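Local coordinates for conserved membrane protein (Chlamydia abortus, PDB 6GZU) that acts as a secreted effector combining deubiquitinating and acetylating activities to fragment the host Golgi, at residues S35-T47 with H79-A91. Numbering follows the deposited sequence.
Sequences SDLFVPSLYTPST and HHQNNYQDYPHLA. With ZN (zinc ion), chain C.
Asp86 and His89 grip Ser41, Leu42 and Val39 in a mixed polar and aromatic contact that ties the zinc-bearing loop before strand 100-107 to the chain leaving edge strand 37-38. Ser41 OG donates to Asp86 OD1 on its anti lone pair at 2.6 Å, while accepting the backbone N-H groups of Tyr43 and Thr44. Leu42 N reaches Asp86 O at 2.9 Å. A water that also bonds Thr44 OG1 donates to Asp86 OD1. With CG between its backbone N and carbonyl carbon (chi1 56°), His89 turns its ring edge to Val39 O, NE2 donating in a straight 2.7 Å bond from above the carbonyl plane; buried ND1 has no polar partner. The Gln85 amide lies flat over one face of Tyr43, planes 5° apart. At the opposite end, Phe38 CE2 packs on Leu90 CD1 at 3.5 Å, and the ring turns its edge to the face of His80 in an offset edge-to-face pair, centroids 5.4 Å apart. Asp58 holds His80 NE2, while ND1 binds zinc with His60, Cys78 and Cys95. Asp86 joins the ST turn of Ser41, through OD1, to the Asx turn of Asn83, whose ND2 bonds OD2, with the two-Cys, two-His zinc site at the Phe38 end.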
# COMPACT_ATOMS: atom_id res chain seq x y z
N SER A 35 -5.24 8.86 11.89
CA SER A 35 -6.47 9.19 11.18
C SER A 35 -6.24 9.68 9.75
O SER A 35 -7.19 9.73 8.96
CB SER A 35 -7.28 10.21 11.96
OG SER A 35 -6.59 11.44 12.08
N ASP A 36 -5.01 10.05 9.39
CA ASP A 36 -4.65 10.51 8.05
C ASP A 36 -4.40 9.37 7.08
O ASP A 36 -4.13 9.60 5.91
CB ASP A 36 -3.37 11.34 8.10
CG ASP A 36 -3.58 12.74 8.62
OD1 ASP A 36 -4.73 13.24 8.59
OD2 ASP A 36 -2.57 13.35 9.05
N LEU A 37 -4.39 8.13 7.58
CA LEU A 37 -4.05 7.00 6.72
C LEU A 37 -5.27 6.44 6.01
O LEU A 37 -6.23 6.03 6.68
CB LEU A 37 -3.46 5.88 7.56
CG LEU A 37 -3.10 4.58 6.85
CD1 LEU A 37 -1.94 4.83 5.89
CD2 LEU A 37 -2.75 3.43 7.84
N PHE A 38 -5.22 6.41 4.69
CA PHE A 38 -6.19 5.74 3.86
C PHE A 38 -5.76 4.27 3.65
O PHE A 38 -4.65 3.97 3.18
CB PHE A 38 -6.26 6.43 2.51
CG PHE A 38 -7.17 5.77 1.53
CD1 PHE A 38 -6.69 4.79 0.66
CD2 PHE A 38 -8.50 6.17 1.41
CE1 PHE A 38 -7.51 4.19 -0.26
CE2 PHE A 38 -9.34 5.56 0.46
CZ PHE A 38 -8.86 4.57 -0.35
N VAL A 39 -6.67 3.36 3.97
CA VAL A 39 -6.48 1.93 3.71
C VAL A 39 -7.29 1.56 2.46
O VAL A 39 -8.48 1.84 2.40
CB VAL A 39 -7.00 1.16 4.89
CG1 VAL A 39 -6.86 -0.39 4.65
CG2 VAL A 39 -6.25 1.62 6.17
N PRO A 40 -6.62 1.00 1.44
CA PRO A 40 -7.28 0.66 0.18
C PRO A 40 -8.10 -0.60 0.27
O PRO A 40 -8.33 -1.14 1.36
CB PRO A 40 -6.11 0.49 -0.80
CG PRO A 40 -5.01 -0.10 0.07
CD PRO A 40 -5.18 0.66 1.42
N SER A 41 -8.54 -1.10 -0.87
CA SER A 41 -9.52 -2.19 -0.90
C SER A 41 -9.11 -3.37 -0.04
O SER A 41 -7.98 -3.86 -0.13
CB SER A 41 -9.65 -2.69 -2.32
OG SER A 41 -10.40 -3.90 -2.33
N LEU A 42 -10.03 -3.84 0.80
CA LEU A 42 -9.78 -5.04 1.61
C LEU A 42 -10.01 -6.31 0.79
O LEU A 42 -9.75 -7.42 1.28
CB LEU A 42 -10.70 -5.07 2.83
CG LEU A 42 -10.73 -3.81 3.71
CD1 LEU A 42 -11.60 -4.04 4.95
CD2 LEU A 42 -9.31 -3.38 4.13
N TYR A 43 -10.46 -6.15 -0.44
CA TYR A 43 -10.86 -7.29 -1.28
C TYR A 43 -9.85 -7.63 -2.41
O TYR A 43 -9.61 -8.81 -2.70
CB TYR A 43 -12.23 -7.00 -1.88
CG TYR A 43 -12.83 -8.12 -2.65
CD1 TYR A 43 -13.23 -9.28 -2.01
CD2 TYR A 43 -13.04 -8.02 -4.02
CE1 TYR A 43 -13.81 -10.33 -2.72
CE2 TYR A 43 -13.62 -9.06 -4.73
CZ TYR A 43 -13.99 -10.21 -4.07
OH TYR A 43 -14.57 -11.24 -4.78
N THR A 44 -9.27 -6.60 -3.04
CA THR A 44 -8.37 -6.80 -4.19
C THR A 44 -7.02 -6.13 -3.92
O THR A 44 -6.94 -4.89 -3.84
CB THR A 44 -8.99 -6.19 -5.48
OG1 THR A 44 -10.30 -6.74 -5.69
CG2 THR A 44 -8.10 -6.46 -6.71
N PRO A 45 -5.94 -6.92 -3.80
CA PRO A 45 -4.61 -6.28 -3.68
C PRO A 45 -4.24 -5.62 -5.00
O PRO A 45 -4.81 -5.98 -6.04
CB PRO A 45 -3.63 -7.46 -3.49
CG PRO A 45 -4.52 -8.68 -3.27
CD PRO A 45 -5.87 -8.40 -3.84
N SER A 46 -3.31 -4.68 -4.96
CA SER A 46 -2.81 -4.06 -6.20
C SER A 46 -1.66 -4.88 -6.77
O SER A 46 -1.10 -5.75 -6.08
CB SER A 46 -2.29 -2.65 -5.91
OG SER A 46 -3.34 -1.85 -5.34
N THR A 47 -1.31 -4.62 -8.03
CA THR A 47 -0.13 -5.22 -8.68
C THR A 47 0.60 -4.10 -9.39
O THR A 47 0.11 -2.97 -9.46
CB THR A 47 -0.53 -6.25 -9.76
OG1 THR A 47 -1.14 -5.57 -10.88
CG2 THR A 47 -1.52 -7.29 -9.20
N HIS A 79 -15.90 6.00 -5.58
CA HIS A 79 -16.39 4.62 -5.47
C HIS A 79 -16.26 4.07 -4.03
O HIS A 79 -16.41 2.84 -3.75
CB HIS A 79 -15.66 3.74 -6.49
CG HIS A 79 -14.22 3.51 -6.18
ND1 HIS A 79 -13.37 4.51 -5.75
CD2 HIS A 79 -13.47 2.38 -6.22
CE1 HIS A 79 -12.17 4.01 -5.52
NE2 HIS A 79 -12.19 2.72 -5.82
N HIS A 80 -15.98 4.97 -3.09
CA HIS A 80 -15.78 4.57 -1.69
C HIS A 80 -16.99 4.49 -0.81
O HIS A 80 -16.90 3.96 0.30
CB HIS A 80 -14.82 5.52 -0.99
CG HIS A 80 -13.52 5.68 -1.70
ND1 HIS A 80 -13.15 6.87 -2.30
CD2 HIS A 80 -12.52 4.80 -1.93
CE1 HIS A 80 -11.96 6.71 -2.86
NE2 HIS A 80 -11.57 5.45 -2.67
N GLN A 81 -18.10 5.03 -1.27
CA GLN A 81 -19.29 5.02 -0.43
C GLN A 81 -20.18 3.82 -0.75
O GLN A 81 -20.25 3.36 -1.90
CB GLN A 81 -19.99 6.38 -0.52
CG GLN A 81 -19.11 7.51 0.06
N ASN A 82 -20.83 3.28 0.27
CA ASN A 82 -21.76 2.18 0.07
C ASN A 82 -21.10 0.97 -0.58
O ASN A 82 -21.71 0.23 -1.34
CB ASN A 82 -22.97 2.65 -0.74
CG ASN A 82 -24.24 2.01 -0.30
N ASN A 83 -19.82 0.78 -0.30
CA ASN A 83 -19.11 -0.38 -0.82
C ASN A 83 -18.53 -1.18 0.34
O ASN A 83 -17.46 -0.86 0.84
CB ASN A 83 -18.01 0.03 -1.81
CG ASN A 83 -17.26 -1.15 -2.40
OD1 ASN A 83 -17.30 -2.26 -1.88
ND2 ASN A 83 -16.56 -0.90 -3.48
N TYR A 84 -19.23 -2.23 0.75
CA TYR A 84 -18.85 -2.98 1.93
C TYR A 84 -18.00 -4.19 1.61
O TYR A 84 -17.62 -4.92 2.51
CB TYR A 84 -20.12 -3.40 2.69
CG TYR A 84 -20.84 -2.22 3.25
CD1 TYR A 84 -20.48 -1.68 4.48
CD2 TYR A 84 -21.85 -1.63 2.54
CE1 TYR A 84 -21.13 -0.58 4.99
CE2 TYR A 84 -22.53 -0.55 3.05
CZ TYR A 84 -22.16 -0.02 4.25
OH TYR A 84 -22.85 1.08 4.68
N GLN A 85 -17.65 -4.38 0.34
CA GLN A 85 -16.76 -5.45 -0.05
C GLN A 85 -15.34 -4.93 -0.08
O GLN A 85 -14.45 -5.50 0.55
CB GLN A 85 -17.15 -5.96 -1.41
CG GLN A 85 -16.26 -7.08 -1.92
CD GLN A 85 -16.81 -7.63 -3.20
OE1 GLN A 85 -16.83 -6.94 -4.23
NE2 GLN A 85 -17.31 -8.87 -3.15
N ASP A 86 -15.12 -3.83 -0.79
CA ASP A 86 -13.79 -3.21 -0.81
C ASP A 86 -13.55 -2.24 0.34
O ASP A 86 -12.45 -2.16 0.87
CB ASP A 86 -13.58 -2.43 -2.10
CG ASP A 86 -13.65 -3.30 -3.32
OD1 ASP A 86 -12.64 -3.97 -3.61
OD2 ASP A 86 -14.68 -3.24 -4.03
N TYR A 87 -14.57 -1.45 0.68
CA TYR A 87 -14.39 -0.33 1.62
C TYR A 87 -15.38 -0.28 2.77
O TYR A 87 -15.95 0.77 3.02
CB TYR A 87 -14.41 1.03 0.88
CG TYR A 87 -13.50 1.07 -0.33
CD1 TYR A 87 -12.12 1.11 -0.18
CD2 TYR A 87 -14.03 1.08 -1.64
CE1 TYR A 87 -11.29 1.12 -1.30
CE2 TYR A 87 -13.20 1.09 -2.76
CZ TYR A 87 -11.83 1.12 -2.58
OH TYR A 87 -11.02 1.10 -3.67
N PRO A 88 -15.56 -1.38 3.50
CA PRO A 88 -16.52 -1.27 4.61
C PRO A 88 -16.01 -0.29 5.68
O PRO A 88 -16.82 0.31 6.39
CB PRO A 88 -16.55 -2.69 5.18
CG PRO A 88 -15.18 -3.30 4.77
CD PRO A 88 -14.90 -2.69 3.43
N HIS A 89 -14.69 -0.13 5.76
CA HIS A 89 -14.05 0.74 6.75
C HIS A 89 -14.19 2.23 6.39
O HIS A 89 -13.83 3.09 7.20
CB HIS A 89 -12.58 0.36 6.90
CG HIS A 89 -11.83 0.41 5.61
ND1 HIS A 89 -12.14 -0.41 4.54
CD2 HIS A 89 -10.79 1.18 5.21
CE1 HIS A 89 -11.32 -0.14 3.53
NE2 HIS A 89 -10.48 0.81 3.93
N LEU A 90 -14.66 2.53 5.18
CA LEU A 90 -14.85 3.93 4.75
C LEU A 90 -16.31 4.34 4.75
O LEU A 90 -16.62 5.51 4.50
CB LEU A 90 -14.30 4.16 3.34
CG LEU A 90 -12.79 3.91 3.22
CD1 LEU A 90 -12.28 4.20 1.80
CD2 LEU A 90 -12.02 4.72 4.29
N ALA A 91 -17.21 3.41 5.07
CA ALA A 91 -18.65 3.69 5.12
C ALA A 91 -19.00 4.92 5.98
O ALA A 91 -19.89 5.71 5.64
CB ALA A 91 -19.43 2.47 5.58
ZN ZN C . -14.25 8.60 -2.38
O HOH W 1 -8.39 1.01 -3.14
O HOH W 2 -12.11 -5.10 -5.89